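Local atomic coordinates of conserved hypothetical protein (Sulfolobus solfataricus, PDB entry 2FNA), a protein that binds ADP and magnesium and, as an archaeal AAA+ ATPase, probably couples ATP hydrolysis to work not yet identified. Residues Arg121-Phe124 and Ala125-Leu128; Phe217-Arg220 and Gly221-Ala225; Glu279-Leu282 and His283-Ile287; Cys302-Trp305 and Ser306-Lys309. All blocks are in the same frame, centred on the assembly; numbering follows the deposited sequence. Where two conformers were deposited one is given.

Interaction 1: Arg121-Phe124 and Ala125-Leu128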
loop_
_atom_site.group_PDB
_atom_site.type_symbol
_atom_site.label_atom_id
_atom_site.label_comp_id
_atom_site.label_asym_id
_atom_site.label_seq_id
_atom_site.Cartn_x
_atom_site.Cartn_y
_atom_site.Cartn_z
ATOM N N ARG A 121 -7.459 0.713 27.809
ATOM C CA ARG A 121 -6.948 1.249 26.548
ATOM C C ARG A 121 -7.359 2.713 26.350
ATOM O O ARG A 121 -8.272 3.220 26.999
ATOM C CB ARG A 121 -7.455 0.470 25.324
ATOM C CG ARG A 121 -7.518 -1.050 25.421
ATOM C CD ARG A 121 -6.160 -1.728 25.520
ATOM N NE ARG A 121 -6.087 -2.893 24.642
ATOM C CZ ARG A 121 -5.223 -3.895 24.774
ATOM N NH1 ARG A 121 -4.323 -3.899 25.751
ATOM N NH2 ARG A 121 -5.255 -4.907 23.916
ATOM N N LEU A 122 -6.678 3.353 25.403
ATOM C CA LEU A 122 -6.927 4.733 24.984
ATOM C C LEU A 122 -8.161 4.822 24.079
ATOM O O LEU A 122 -8.474 3.890 23.334
ATOM C CB LEU A 122 -5.683 5.238 24.245
ATOM C CG LEU A 122 -5.720 6.505 23.394
ATOM C CD1 LEU A 122 -5.307 7.732 24.192
ATOM C CD2 LEU A 122 -4.796 6.316 22.188
ATOM N N SER A 123 -8.869 5.949 24.160
ATOM C CA SER A 123 -10.001 6.215 23.279
ATOM C C SER A 123 -9.494 6.925 22.026
ATOM O O SER A 123 -9.223 8.143 22.043
ATOM C CB SER A 123 -11.055 7.084 23.967
ATOM O OG SER A 123 -12.124 7.374 23.078
ATOM N N PHE A 124 -9.370 6.159 20.950
ATOM C CA PHE A 124 -8.949 6.698 19.660
ATOM C C PHE A 124 -9.925 7.794 19.217
ATOM O O PHE A 124 -9.481 8.820 18.710
ATOM C CB PHE A 124 -8.818 5.575 18.621
ATOM C CG PHE A 124 -8.040 5.961 17.366
ATOM C CD1 PHE A 124 -6.728 6.442 17.446
ATOM C CD2 PHE A 124 -8.617 5.806 16.089
ATOM C CE1 PHE A 124 -6.013 6.794 16.275
ATOM C CE2 PHE A 124 -7.913 6.158 14.924
ATOM C CZ PHE A 124 -6.599 6.645 15.018
ATOM N N ALA A 125 -11.228 7.619 19.481
ATOM C CA ALA A 125 -12.244 8.613 19.101
ATOM C C ALA A 125 -12.067 9.964 19.824
ATOM O O ALA A 125 -12.223 11.035 19.198
ATOM C CB ALA A 125 -13.615 8.076 19.344
ATOM N N ASN A 126 -11.721 9.929 21.113
ATOM C CA ASN A 126 -11.439 11.174 21.872
ATOM C C ASN A 126 -10.136 11.820 21.438
ATOM O O ASN A 126 -9.993 13.048 21.456
ATOM C CB ASN A 126 -11.357 10.901 23.369
ATOM C CG ASN A 126 -12.719 10.697 24.015
ATOM O OD1 ASN A 126 -13.769 10.957 23.414
ATOM N ND2 ASN A 126 -12.703 10.237 25.261
ATOM N N LEU A 127 -9.184 10.986 21.041
ATOM C CA LEU A 127 -7.913 11.454 20.530
ATOM C C LEU A 127 -8.112 12.267 19.242
ATOM O O LEU A 127 -7.596 13.387 19.120
ATOM C CB LEU A 127 -6.986 10.261 20.307
ATOM C CG LEU A 127 -5.552 10.542 19.830
ATOM C CD1 LEU A 127 -4.798 11.503 20.790
ATOM C CD2 LEU A 127 -4.767 9.233 19.646
ATOM N N LEU A 128 -8.871 11.705 18.306
ATOM C CA LEU A 128 -9.181 12.349 17.022
ATOM C C LEU A 128 -9.938 13.645 17.246
ATOM O O LEU A 128 -9.692 14.663 16.579
ATOM C CB LEU A 128 -10.034 11.436 16.152
ATOM C CG LEU A 128 -9.438 10.110 15.659
ATOM C CD1 LEU A 128 -10.506 9.356 14.896
ATOM C CD2 LEU A 128 -8.244 10.346 14.793
#
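Ser123 and Asn126 meet in an N-cap, the serine standing right before helix 124-133 of the P-loop ATPase domain. With OG set anti to the backbone N (chi1 178°), the hydroxyl swings forward over the first turn, and Ser123 OG accepts from Asn126 N at 3.2 Å with an N-H...O angle of 159°. The amide of Asn126 lies beside the same hydroxyl, its CG 3.5 Å from Ser123 OG. Regular helix bonding starts with the cap itself: Leu127 N donates to Ser123 O at 3.0 Å, and Leu128 N to Phe124 O.

The apolar side chains gather on another side of the turn. Leu128 reaches the Phe124 ring through both methyls: CD2 sits 4.0 Å above the plane of one face, displaced toward the rim, while Leu128 CD1 comes to 4.1 Å from Phe124 CE2. Leu127 CD2 approaches Phe124 CD1 obliquely. That methyl is shared, because Leu122, in the loop ahead of the cap, crosses Leu127 at about a right angle. Helix 74-91 adds Leu81, touching both Phe124 and Leu127, and Ala160 of helix 158-167 also packs on Phe124, which places this buried ring between neighbouring helices. Where the loop leucine meets the helix, Leu122 CD2 and Leu127 CD2 stand 3.9 Å apart.

Interaction 2: Phe217-Arg220 and Gly221-Ala225; sequences FLRR and GFQEA
The C-terminal turns of helix 211-225, whose Phe217 lines the ADP pocket, are joined here by successive i to i+4 backbone bonds. Phe222 N donates to Leu218 O at 2.9 Å, and Gln223 N to Arg219 O at 3.0 Å with an N-H...O angle of 166°. Gly221 N bonds to Phe217 O and Glu224 N to Arg220 O, the latter donor tilted 32° from the carbonyl plane.

Phe222 carries the apolar side of the turn. Its CG is anti to the carbonyl carbon (chi1 -67°), which lays the ring back along the preceding turn: Phe222 CD2 lies 3.3 Å from Leu218 O, and Phe222 CE2 is 4.2 Å from Leu218 CB. Within the ATPase domain this buried ring stacks on Phe229, meets Phe4 edge-to-face and touches Leu254 of helix 243-256, so it joins the helix end to several other parts of the chain. Cut back to an alanine, this position would probably leave Phe229 and Phe4 without their aromatic partner and open a gap beside Leu218.

On the polar side, the bent chain of Arg219 crosses Gln223, but the very short approach of their ends makes that detail doubtful; in the conformer given, the guanidinium has its salt bridge with Glu216, outside this turn. Glu224 bonds through OE2 to Leu3 N, while Glu224 OE1 stays 4.5 Å from Arg220 NE, beyond salt-bridge range.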
loop_
_atom_site.group_PDB
_atom_site.type_symbol
_atom_site.label_atom_id
_atom_site.label_comp_id
_atom_site.label_asym_id
_atom_site.label_seq_id
_atom_site.Cartn_x
_atom_site.Cartn_y
_atom_site.Cartn_z
ATOM N N PHE A 217 6.932 7.837 -19.708
ATOM C CA PHE A 217 7.589 8.023 -18.397
ATOM C C PHE A 217 9.110 8.003 -18.543
ATOM O O PHE A 217 9.832 8.866 -18.030
ATOM C CB PHE A 217 7.121 6.904 -17.442
ATOM C CG PHE A 217 7.873 6.830 -16.149
ATOM C CD1 PHE A 217 7.730 7.831 -15.207
ATOM C CD2 PHE A 217 8.713 5.757 -15.864
ATOM C CE1 PHE A 217 8.399 7.793 -14.014
ATOM C CE2 PHE A 217 9.385 5.701 -14.670
ATOM C CZ PHE A 217 9.243 6.733 -13.723
ATOM N N LEU A 218 9.595 6.999 -19.254
ATOM C CA LEU A 218 11.032 6.836 -19.480
ATOM C C LEU A 218 11.572 7.974 -20.326
ATOM O O LEU A 218 12.604 8.549 -19.993
ATOM C CB LEU A 218 11.286 5.544 -20.223
ATOM C CG LEU A 218 11.036 4.306 -19.385
ATOM C CD1 LEU A 218 11.283 3.148 -20.249
ATOM C CD2 LEU A 218 11.965 4.282 -18.167
ATOM N N ARG A 219 10.859 8.253 -21.424
ATOM C CA ARG A 219 11.185 9.367 -22.325
ATOM C C ARG A 219 11.357 10.644 -21.530
ATOM O O ARG A 219 12.326 11.362 -21.687
ATOM C CB ARG A 219 10.078 9.593 -23.374
ATOM C CG ARG A 219 10.538 10.442 -24.549
ATOM C CD ARG A 219 9.400 11.179 -25.313
ATOM N NE ARG A 219 8.636 12.262 -24.652
ATOM C CZ ARG A 219 9.042 13.091 -23.683
ATOM N NH1 ARG A 219 10.244 13.024 -23.146
ATOM N NH2 ARG A 219 8.210 14.017 -23.221
ATOM N N ARG A 220 10.409 10.927 -20.654
ATOM C CA ARG A 220 10.498 12.121 -19.836
ATOM C C ARG A 220 11.719 12.130 -18.904
ATOM O O ARG A 220 12.353 13.159 -18.736
ATOM C CB ARG A 220 9.219 12.333 -19.044
ATOM C CG ARG A 220 9.399 13.396 -18.005
ATOM C CD ARG A 220 8.126 14.008 -17.525
ATOM N NE ARG A 220 8.414 14.628 -16.236
ATOM C CZ ARG A 220 7.506 15.174 -15.440
ATOM N NH1 ARG A 220 6.226 15.198 -15.808
ATOM N NH2 ARG A 220 7.892 15.695 -14.270
ATOM N N GLY A 221 12.077 10.995 -18.313
ATOM C CA GLY A 221 13.191 10.976 -17.366
ATOM C C GLY A 221 14.538 11.070 -18.048
ATOM O O GLY A 221 15.501 11.642 -17.506
ATOM N N PHE A 222 14.624 10.499 -19.246
ATOM C CA PHE A 222 15.860 10.615 -20.059
ATOM C C PHE A 222 16.073 11.998 -20.668
ATOM O O PHE A 222 17.210 12.542 -20.664
ATOM C CB PHE A 222 15.878 9.513 -21.127
ATOM C CG PHE A 222 16.005 8.121 -20.551
ATOM C CD1 PHE A 222 16.830 7.874 -19.457
ATOM C CD2 PHE A 222 15.291 7.056 -21.085
ATOM C CE1 PHE A 222 16.958 6.595 -18.926
ATOM C CE2 PHE A 222 15.418 5.779 -20.568
ATOM C CZ PHE A 222 16.239 5.543 -19.477
ATOM N N GLN A 223 14.995 12.579 -21.186
ATOM C CA GLN A 223 15.021 13.956 -21.660
ATOM C C GLN A 223 15.456 14.913 -20.540
ATOM O O GLN A 223 16.355 15.745 -20.722
ATOM C CB GLN A 223 13.675 14.339 -22.320
ATOM C CG GLN A 223 13.443 13.509 -23.631
ATOM C CD GLN A 223 12.316 14.026 -24.540
ATOM O OE1 GLN A 223 11.483 14.854 -24.123
ATOM N NE2 GLN A 223 12.283 13.524 -25.795
ATOM N N GLU A 224 14.914 14.710 -19.357
ATOM C CA GLU A 224 15.332 15.453 -18.174
ATOM C C GLU A 224 16.799 15.253 -17.753
ATOM O O GLU A 224 17.454 16.219 -17.350
ATOM C CB GLU A 224 14.398 15.077 -17.035
ATOM C CG GLU A 224 14.850 15.428 -15.620
ATOM C CD GLU A 224 13.839 14.910 -14.585
ATOM O OE1 GLU A 224 12.633 15.284 -14.703
ATOM O OE2 GLU A 224 14.257 14.115 -13.700
ATOM N N ALA A 225 17.322 14.023 -17.820
ATOM C CA ALA A 225 18.763 13.787 -17.582
ATOM C C ALA A 225 19.646 14.331 -18.712
ATOM O O ALA A 225 20.857 14.489 -18.548
ATOM C CB ALA A 225 19.047 12.285 -17.379
#

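Interaction 3: Glu279-Leu282 and His283-Ile287; sequences ENFL and HGREI
The guanidinium of Arg285 lies flat on one face of the Phe281 ring, the two planes only 5° apart. NE is over the middle of the ring, and Arg285 CD adds a CH-pi contact 4.0 Å from the Phe281 centroid. Arg285 CZ lies over the same face, 4.1 Å from the Phe281 ring centroid and 30° off its normal, a cation-pi pair. Trp337, Tyr292 and His335 each meet the Phe281 ring edge-to-face.

The same arginine bonds to the backbone beneath: Arg285 NE donates to Phe281 O at 2.7 Å, a short bond but bent at the hydrogen, although the donor lies close to the direction of the carbonyl bond; the oxygen is 17° out of the guanidinium plane. NH1 is held in turn by Gln331 OE1. A leucine in its place would probably leave Phe281 O without this donor and the ring face without its stacked cation.

These contacts fasten the end of helix 259-282 to a type II beta turn, Leu282 to Arg285, which leads toward helix 289-299. Arg285 N closes the turn on Leu282 O at 2.9 Å, from above the carbonyl plane, and Gly284 takes a positive phi. His283 N has weak bonds to Glu279 O and Asn280 O. At the imidazole edge, in its plane, a water lies 3.1 Å from His283 ND1 and donates to Asn280 O at 2.9 Å.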
loop_
_atom_site.group_PDB
_atom_site.type_symbol
_atom_site.label_atom_id
_atom_site.label_comp_id
_atom_site.label_asym_id
_atom_site.label_seq_id
_atom_site.Cartn_x
_atom_site.Cartn_y
_atom_site.Cartn_z
ATOM N N GLU A 279 7.502 -14.309 1.116
ATOM C CA GLU A 279 7.810 -14.847 2.454
ATOM C C GLU A 279 6.976 -14.156 3.516
ATOM O O GLU A 279 6.495 -14.820 4.414
ATOM C CB GLU A 279 9.290 -14.702 2.802
ATOM C CG GLU A 279 10.184 -15.647 2.046
ATOM C CD GLU A 279 9.768 -17.080 2.258
ATOM O OE1 GLU A 279 9.665 -17.484 3.441
ATOM O OE2 GLU A 279 9.492 -17.777 1.250
ATOM N N ASN A 280 6.799 -12.840 3.412
ATOM C CA ASN A 280 5.850 -12.132 4.273
ATOM C C ASN A 280 4.428 -12.686 4.158
ATOM O O ASN A 280 3.754 -12.877 5.171
ATOM C CB ASN A 280 5.787 -10.644 3.977
ATOM C CG ASN A 280 7.060 -9.932 4.280
ATOM O OD1 ASN A 280 7.901 -10.432 5.003
ATOM N ND2 ASN A 280 7.196 -8.737 3.746
ATOM N N PHE A 281 3.978 -12.934 2.930
ATOM C CA PHE A 281 2.702 -13.606 2.715
ATOM C C PHE A 281 2.619 -14.976 3.380
ATOM O O PHE A 281 1.581 -15.330 3.902
ATOM C CB PHE A 281 2.385 -13.733 1.214
ATOM C CG PHE A 281 1.130 -14.535 0.921
ATOM C CD1 PHE A 281 -0.129 -13.949 1.009
ATOM C CD2 PHE A 281 1.212 -15.883 0.588
ATOM C CE1 PHE A 281 -1.287 -14.699 0.762
ATOM C CE2 PHE A 281 0.078 -16.622 0.349
ATOM C CZ PHE A 281 -1.175 -16.044 0.429
ATOM N N LEU A 282 3.694 -15.749 3.348
ATOM C CA LEU A 282 3.671 -17.133 3.841
ATOM C C LEU A 282 3.839 -17.231 5.370
ATOM O O LEU A 282 3.746 -18.320 5.948
ATOM C CB LEU A 282 4.777 -17.963 3.167
ATOM C CG LEU A 282 4.657 -18.212 1.668
ATOM C CD1 LEU A 282 5.912 -18.870 1.145
ATOM C CD2 LEU A 282 3.421 -19.031 1.346
ATOM N N HIS A 283 4.130 -16.095 5.991
ATOM C CA HIS A 283 4.240 -15.973 7.424
ATOM C C HIS A 283 2.860 -16.267 7.999
ATOM O O HIS A 283 1.860 -15.650 7.601
ATOM C CB HIS A 283 4.698 -14.557 7.782
ATOM C CG HIS A 283 5.134 -14.391 9.206
ATOM N ND1 HIS A 283 5.384 -13.157 9.765
ATOM C CD2 HIS A 283 5.370 -15.300 10.181
ATOM C CE1 HIS A 283 5.773 -13.315 11.020
ATOM N NE2 HIS A 283 5.759 -14.603 11.301
ATOM N N GLY A 284 2.804 -17.244 8.898
ATOM C CA GLY A 284 1.532 -17.719 9.446
ATOM C C GLY A 284 0.786 -18.754 8.602
ATOM O O GLY A 284 -0.297 -19.192 8.992
ATOM N N ARG A 285 1.348 -19.134 7.450
ATOM C CA ARG A 285 0.761 -20.166 6.585
ATOM C C ARG A 285 1.772 -21.254 6.338
ATOM O O ARG A 285 1.787 -21.828 5.258
ATOM C CB ARG A 285 0.373 -19.584 5.219
ATOM C CG ARG A 285 -0.487 -18.363 5.273
ATOM C CD ARG A 285 -0.422 -17.583 3.958
ATOM N NE ARG A 285 -0.907 -16.224 4.171
ATOM C CZ ARG A 285 -2.176 -15.866 4.069
ATOM N NH1 ARG A 285 -3.098 -16.758 3.773
ATOM N NH2 ARG A 285 -2.523 -14.616 4.302
ATOM N N GLU A 286 2.621 -21.538 7.322
ATOM C CA GLU A 286 3.727 -22.473 7.111
ATOM C C GLU A 286 3.239 -23.884 6.757
ATOM O O GLU A 286 3.932 -24.622 6.054
ATOM C CB GLU A 286 4.667 -22.491 8.324
ATOM C CG GLU A 286 6.054 -23.132 8.066
ATOM C CD GLU A 286 6.972 -22.319 7.139
ATOM O OE1 GLU A 286 6.643 -21.161 6.767
ATOM O OE2 GLU A 286 8.042 -22.859 6.781
ATOM N N ILE A 287 2.043 -24.241 7.220
ATOM C CA ILE A 287 1.419 -25.513 6.843
ATOM C C ILE A 287 1.205 -25.633 5.310
ATOM O O ILE A 287 1.535 -26.674 4.713
ATOM C CB ILE A 287 0.089 -25.751 7.634
ATOM C CG1 ILE A 287 -0.415 -27.188 7.468
ATOM C CG2 ILE A 287 -1.006 -24.760 7.223
ATOM C CD1 ILE A 287 0.420 -28.241 8.198
HETATM O O HOH W 1 4.150 -11.345 7.591
#

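Interaction 4: Cys302-Trp305 and Ser306-Lys309; sequences CGKW and SDVK
Asp307 CG is anti to its carbonyl carbon (chi1 -58°), a setting that turns the carboxylate back toward the start of the helix and onto the backbone of Lys304. There Lys304 N donates to Asp307 OD2 at 2.7 Å with an N-H...O angle of 164°, and the oxygen uses its anti lone pair, the one facing away from OD1. The aliphatic base of the lysine borders the same oxygen, Lys304 CB lying 3.5 Å from Asp307 OD2. The lysine's ammonium group takes no part in this grip: Lys304 NZ remains 6.5 Å from Asp307 OD2.

Lys304 holds the N-cap position of helix 305-316, in a region that matches the winged helix-turn-helix family of MCM C-termini. Its carbonyl serves two donors at the helix start: Val308 N lies 3.1 Å from Lys304 O, in the carbonyl plane, and Asp307 N reaches it through a weak, bent bond. The carboxylate of Asp307 lies near the helix N-terminus, where the helix dipole would probably favour its negative charge. Upstream, Gly303 is bonded through its backbone to Tyr345, tying the loop to strand 345-347.

The Trp305 indole packs on Ile325 and Leu329 of helix 322-334. Lys309 passes obliquely by the indole, with Lys309 CD 4.1 Å from Trp305 NE1, while its NZ makes a salt bridge to Glu313. The backbone link between these two is almost perfectly straight: Lys309 N donates to Trp305 O at 2.8 Å and 179°.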
loop_
_atom_site.group_PDB
_atom_site.type_symbol
_atom_site.label_atom_id
_atom_site.label_comp_id
_atom_site.label_asym_id
_atom_site.label_seq_id
_atom_site.Cartn_x
_atom_site.Cartn_y
_atom_site.Cartn_z
ATOM N N CYS A 302 0.156 -18.242 -16.354
ATOM C CA CYS A 302 -1.297 -18.336 -16.163
ATOM C C CYS A 302 -1.793 -19.756 -16.277
ATOM O O CYS A 302 -1.108 -20.625 -16.818
ATOM C CB CYS A 302 -2.072 -17.431 -17.124
ATOM S SG CYS A 302 -1.320 -15.829 -17.334
ATOM N N GLY A 303 -2.987 -19.979 -15.748
ATOM C CA GLY A 303 -3.607 -21.299 -15.776
ATOM C C GLY A 303 -5.008 -21.302 -15.193
ATOM O O GLY A 303 -5.466 -20.302 -14.628
ATOM N N LYS A 304 -5.691 -22.436 -15.340
ATOM C CA LYS A 304 -7.040 -22.602 -14.798
ATOM C C LYS A 304 -6.983 -23.447 -13.526
ATOM O O LYS A 304 -5.945 -24.036 -13.208
ATOM C CB LYS A 304 -7.935 -23.261 -15.851
ATOM C CG LYS A 304 -8.096 -22.433 -17.142
ATOM C CD LYS A 304 -8.201 -23.306 -18.392
ATOM C CE LYS A 304 -9.302 -22.824 -19.343
ATOM N NZ LYS A 304 -10.674 -23.189 -18.854
ATOM N N TRP A 305 -8.098 -23.475 -12.797
ATOM C CA TRP A 305 -8.301 -24.355 -11.639
ATOM C C TRP A 305 -7.760 -25.761 -11.850
ATOM O O TRP A 305 -7.045 -26.286 -10.996
ATOM C CB TRP A 305 -9.788 -24.465 -11.357
ATOM C CG TRP A 305 -10.139 -25.270 -10.165
ATOM C CD1 TRP A 305 -10.169 -26.637 -10.063
ATOM C CD2 TRP A 305 -10.556 -24.767 -8.898
ATOM N NE1 TRP A 305 -10.561 -27.010 -8.802
ATOM C CE2 TRP A 305 -10.806 -25.880 -8.066
ATOM C CE3 TRP A 305 -10.740 -23.485 -8.380
ATOM C CZ2 TRP A 305 -11.230 -25.742 -6.749
ATOM C CZ3 TRP A 305 -11.158 -23.351 -7.072
ATOM C CH2 TRP A 305 -11.396 -24.472 -6.272
ATOM N N SER A 306 -8.139 -26.379 -12.973
ATOM C CA SER A 306 -7.673 -27.720 -13.316
ATOM C C SER A 306 -6.145 -27.804 -13.284
ATOM O O SER A 306 -5.599 -28.786 -12.781
ATOM C CB SER A 306 -8.199 -28.164 -14.691
ATOM O OG SER A 306 -8.045 -27.163 -15.682
ATOM N N ASP A 307 -5.461 -26.763 -13.780
ATOM C CA ASP A 307 -3.993 -26.749 -13.801
ATOM C C ASP A 307 -3.421 -26.669 -12.372
ATOM O O ASP A 307 -2.429 -27.328 -12.041
ATOM C CB ASP A 307 -3.465 -25.586 -14.659
ATOM C CG ASP A 307 -3.969 -25.635 -16.101
ATOM O OD1 ASP A 307 -3.508 -26.505 -16.884
ATOM O OD2 ASP A 307 -4.836 -24.802 -16.449
ATOM N N VAL A 308 -4.052 -25.846 -11.539
ATOM C CA VAL A 308 -3.673 -25.696 -10.125
ATOM C C VAL A 308 -3.882 -27.056 -9.407
ATOM O O VAL A 308 -2.973 -27.593 -8.761
ATOM C CB VAL A 308 -4.488 -24.549 -9.446
ATOM C CG1 VAL A 308 -4.250 -24.533 -7.955
ATOM C CG2 VAL A 308 -4.128 -23.175 -10.050
ATOM N N LYS A 309 -5.073 -27.616 -9.558
ATOM C CA LYS A 309 -5.382 -28.924 -8.974
ATOM C C LYS A 309 -4.355 -29.965 -9.397
ATOM O O LYS A 309 -3.777 -30.659 -8.556
ATOM C CB LYS A 309 -6.771 -29.383 -9.399
ATOM C CG LYS A 309 -7.339 -30.539 -8.560
ATOM C CD LYS A 309 -8.837 -30.710 -8.825
ATOM C CE LYS A 309 -9.530 -31.508 -7.728
ATOM N NZ LYS A 309 -9.161 -32.942 -7.825
#

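The interactions follow one another along the chain in numerical order, each a local contact within a continuous run of residues. Interactions 1 and 2 lie in the ATPase domain but on opposite sides of the chain's centre, their centres 47 Å apart: one starts helix 124-133, the other ends helix 211-225, where Phe217 reaches ADP. Interaction 3 closes helix 259-282 and turns the chain toward helix 289-299; interaction 4 then opens helix 305-316, in the part resembling the winged helix-turn-helix of MCM C-termini. These last two are the closest pair, with centres 22 Å apart and nearest atoms about 12 Å apart. None touches another; they are separate local features at helix starts and ends.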